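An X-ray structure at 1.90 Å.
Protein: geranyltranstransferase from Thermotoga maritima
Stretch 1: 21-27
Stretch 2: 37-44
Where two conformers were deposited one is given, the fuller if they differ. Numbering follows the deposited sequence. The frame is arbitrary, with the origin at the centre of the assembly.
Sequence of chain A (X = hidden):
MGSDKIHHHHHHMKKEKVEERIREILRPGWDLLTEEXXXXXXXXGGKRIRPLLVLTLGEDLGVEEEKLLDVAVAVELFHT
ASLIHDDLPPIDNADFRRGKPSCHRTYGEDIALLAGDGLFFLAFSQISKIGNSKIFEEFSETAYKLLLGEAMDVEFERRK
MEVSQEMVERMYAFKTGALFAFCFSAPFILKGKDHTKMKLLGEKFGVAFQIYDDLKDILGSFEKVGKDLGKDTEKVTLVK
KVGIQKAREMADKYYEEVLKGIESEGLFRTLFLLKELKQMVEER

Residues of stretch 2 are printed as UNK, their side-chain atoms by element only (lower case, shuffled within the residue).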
# COMPACT_ATOMS: atom_id res chain seq x y z
N ARG A 21 4.59 0.07 -20.90
CA ARG A 21 5.04 0.71 -19.66
C ARG A 21 4.94 -0.26 -18.49
O ARG A 21 5.83 -0.30 -17.64
CB ARG A 21 4.21 1.96 -19.37
CG ARG A 21 4.61 2.71 -18.11
CD ARG A 21 6.07 3.16 -18.10
NE ARG A 21 6.32 4.17 -19.11
CZ ARG A 21 5.93 5.45 -19.03
NH1 ARG A 21 5.22 5.89 -17.99
NH2 ARG A 21 6.24 6.29 -20.00
N ILE A 22 3.86 -1.02 -18.43
CA ILE A 22 3.70 -2.03 -17.39
C ILE A 22 4.83 -3.06 -17.44
O ILE A 22 5.42 -3.40 -16.40
CB ILE A 22 2.34 -2.73 -17.50
CG1 ILE A 22 1.24 -1.77 -17.01
CG2 ILE A 22 2.30 -4.06 -16.65
CD1 ILE A 22 -0.15 -2.33 -17.30
N ARG A 23 5.15 -3.54 -18.62
CA ARG A 23 6.28 -4.48 -18.76
C ARG A 23 7.63 -3.85 -18.34
O ARG A 23 8.45 -4.51 -17.72
CB ARG A 23 6.30 -5.09 -20.16
CG ARG A 23 5.16 -6.08 -20.39
CD ARG A 23 5.35 -6.88 -21.68
NE ARG A 23 4.26 -7.84 -21.89
CZ ARG A 23 4.12 -9.02 -21.28
NH1 ARG A 23 4.99 -9.44 -20.36
NH2 ARG A 23 3.08 -9.80 -21.59
N GLU A 24 7.85 -2.57 -18.63
CA GLU A 24 9.06 -1.87 -18.17
C GLU A 24 9.16 -1.78 -16.66
O GLU A 24 10.24 -2.07 -16.06
CB GLU A 24 9.11 -0.43 -18.75
CG GLU A 24 9.50 -0.31 -20.22
CD GLU A 24 9.11 1.05 -20.85
OE1 GLU A 24 8.58 1.93 -20.12
OE2 GLU A 24 9.33 1.23 -22.07
N ILE A 25 8.08 -1.34 -16.03
CA ILE A 25 8.06 -1.20 -14.58
C ILE A 25 8.21 -2.54 -13.86
O ILE A 25 8.84 -2.60 -12.80
CB ILE A 25 6.76 -0.48 -14.12
CG1 ILE A 25 6.74 0.94 -14.65
CG2 ILE A 25 6.65 -0.50 -12.59
CD1 ILE A 25 5.36 1.60 -14.49
N LEU A 26 7.59 -3.58 -14.40
CA LEU A 26 7.59 -4.87 -13.76
C LEU A 26 8.65 -5.85 -14.23
O LEU A 26 8.64 -7.01 -13.79
CB LEU A 26 6.19 -5.49 -13.87
CG LEU A 26 5.07 -4.71 -13.18
CD1 LEU A 26 3.74 -5.40 -13.38
CD2 LEU A 26 5.34 -4.47 -11.70
N ARG A 27 9.60 -5.40 -15.05
CA ARG A 27 10.72 -6.24 -15.48
C ARG A 27 11.52 -6.60 -14.22
O ARG A 27 12.02 -5.69 -13.54
CB ARG A 27 11.60 -5.44 -16.42
CG ARG A 27 12.75 -6.24 -17.09
CD ARG A 27 13.47 -5.36 -18.01
NE ARG A 27 14.59 -6.06 -18.67
CZ ARG A 27 15.31 -5.49 -19.62
NH1 ARG A 27 15.02 -4.25 -20.05
NH2 ARG A 27 16.27 -6.18 -20.19
N UNK A 37 5.78 -12.85 -10.12
CA UNK A 37 4.35 -12.91 -9.81
C UNK A 37 3.61 -11.60 -10.11
O UNK A 37 2.47 -11.61 -10.60
c UNK A 37 4.14 -13.31 -8.29
N UNK A 38 4.20 -10.45 -9.73
CA UNK A 38 3.66 -9.16 -10.10
C UNK A 38 3.52 -8.99 -11.59
O UNK A 38 2.44 -8.59 -12.07
c UNK A 38 7.02 -6.93 -7.74
c UNK A 38 4.51 -8.01 -9.52
s UNK A 38 5.36 -6.46 -7.44
c UNK A 38 4.51 -7.97 -8.02
N UNK A 39 4.56 -9.37 -12.35
CA UNK A 39 4.49 -9.28 -13.78
C UNK A 39 3.41 -10.23 -14.36
O UNK A 39 2.66 -9.86 -15.25
c UNK A 39 5.62 -8.21 -16.52
c UNK A 39 7.49 -9.93 -16.27
c UNK A 39 6.04 -9.59 -15.88
c UNK A 39 5.88 -9.62 -14.35
N UNK A 40 3.35 -11.45 -13.84
CA UNK A 40 2.34 -12.44 -14.27
C UNK A 40 0.93 -11.88 -14.14
O UNK A 40 0.13 -11.84 -15.09
c UNK A 40 1.46 -15.66 -14.65
c UNK A 40 -0.59 -16.75 -13.93
c UNK A 40 2.49 -13.69 -13.42
c UNK A 40 0.34 -14.85 -12.70
o UNK A 40 -1.54 -17.75 -14.15
c UNK A 40 -0.69 -15.85 -12.86
c UNK A 40 1.40 -14.74 -13.60
c UNK A 40 0.48 -16.65 -14.82
N UNK A 41 0.63 -11.40 -12.93
CA UNK A 41 -0.70 -10.89 -12.63
C UNK A 41 -1.09 -9.69 -13.47
O UNK A 41 -2.25 -9.56 -13.86
c UNK A 41 -0.78 -10.56 -11.16
o UNK A 41 -0.79 -11.75 -10.38
N UNK A 42 -0.14 -8.80 -13.73
CA UNK A 42 -0.38 -7.59 -14.47
C UNK A 42 -0.54 -7.82 -15.97
O UNK A 42 -1.09 -6.96 -16.68
c UNK A 42 0.75 -6.58 -14.19
N UNK A 43 -0.08 -8.96 -16.45
CA UNK A 43 -0.08 -9.23 -17.89
C UNK A 43 -0.99 -10.43 -18.29
O UNK A 43 -1.14 -10.70 -19.46
o UNK A 43 2.02 -10.46 -17.72
c UNK A 43 2.20 -8.09 -18.21
c UNK A 43 1.38 -9.39 -18.41
N UNK A 44 -1.59 -11.15 -17.34
CA UNK A 44 -2.41 -12.35 -17.68
C UNK A 44 -3.63 -12.01 -18.53
O UNK A 44 -4.14 -12.85 -19.30
c UNK A 44 -1.95 -14.30 -16.07
c UNK A 44 -2.94 -13.19 -16.45
c UNK A 44 -3.34 -12.34 -15.28

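Position 37 opens the second stretch with a single side-chain carbon, a lone CB that lies out of reach of stretch 1. One carbon and nothing beyond it make this Ala37, a buried helical residue outside the contact.

Position 38 carries an unbranched chain of two carbons, a sulfur and a terminal carbon, a thioether. Its CB lies 4.2 Å from CD2 of Leu26, and its backbone O is 3.7 Å from CD1 of Leu26. The residue is Met38, with rotamers m, t, m.

Position 39 has four carbons, forked at the second. One tip of the fork packs 3.8 Å from CB of Leu26, and CB of position 39 sits 3.8 Å from the backbone O of Leu26. This pattern is leucine: Leu39, whose CD1 makes the contact with CB of Leu26.

Position 40 shows one carbon, then a six-carbon ring bearing an oxygen. Its CA-to-CB bond points away from stretch 1, and the ring touches nothing there. It is Tyr40, its hydroxyl hydrogen-bonded elsewhere in the structure.

Position 41 has one carbon and one oxygen, touching nothing on stretch 1. This is Ser41, again outside the contact.

Position 42 has only CB, yet that atom is well used: it lies 3.3 Å from CD1 of Leu26 and 3.8 Å from CG2 of Ile22. A single carbon gives Ala42.

Position 43 has a CB carrying one oxygen and one carbon. That CB lies over one face of the Arg23 guanidinium, 3.6 Å from NH2 of Arg23. The fork identifies Thr43; its OG1 donates to the backbone O of Leu39 at 2.6 Å, so the hydroxyl is spent on its own helix, while its CG2 lies 4.3 Å from CG2 of Ile22.

Position 44 has a CB bearing two carbons, and its CA-to-CB bond points away from stretch 1. It is Val44.

The two helices run nearly antiparallel, at 168°, with axes 9.8 Å apart at closest approach. No hydrogen bond crosses between the stretches; the 363 Å² they bury is won by packing. Leu26 is the hub, reaching Met38, Leu39 and Ala42, while Ile22, one turn earlier, shares the small methyl of Ala42. At the margin, Arg23 starts sideways but its end comes nearer, laying its guanidinium against Thr43, with Leu39 also near. The rule to read here is one leucine packed on both a large neighbour, Leu39, and a small one, Ala42, with a long arginine at the edge.

Stretch 2 (37-44) AMLYSATV
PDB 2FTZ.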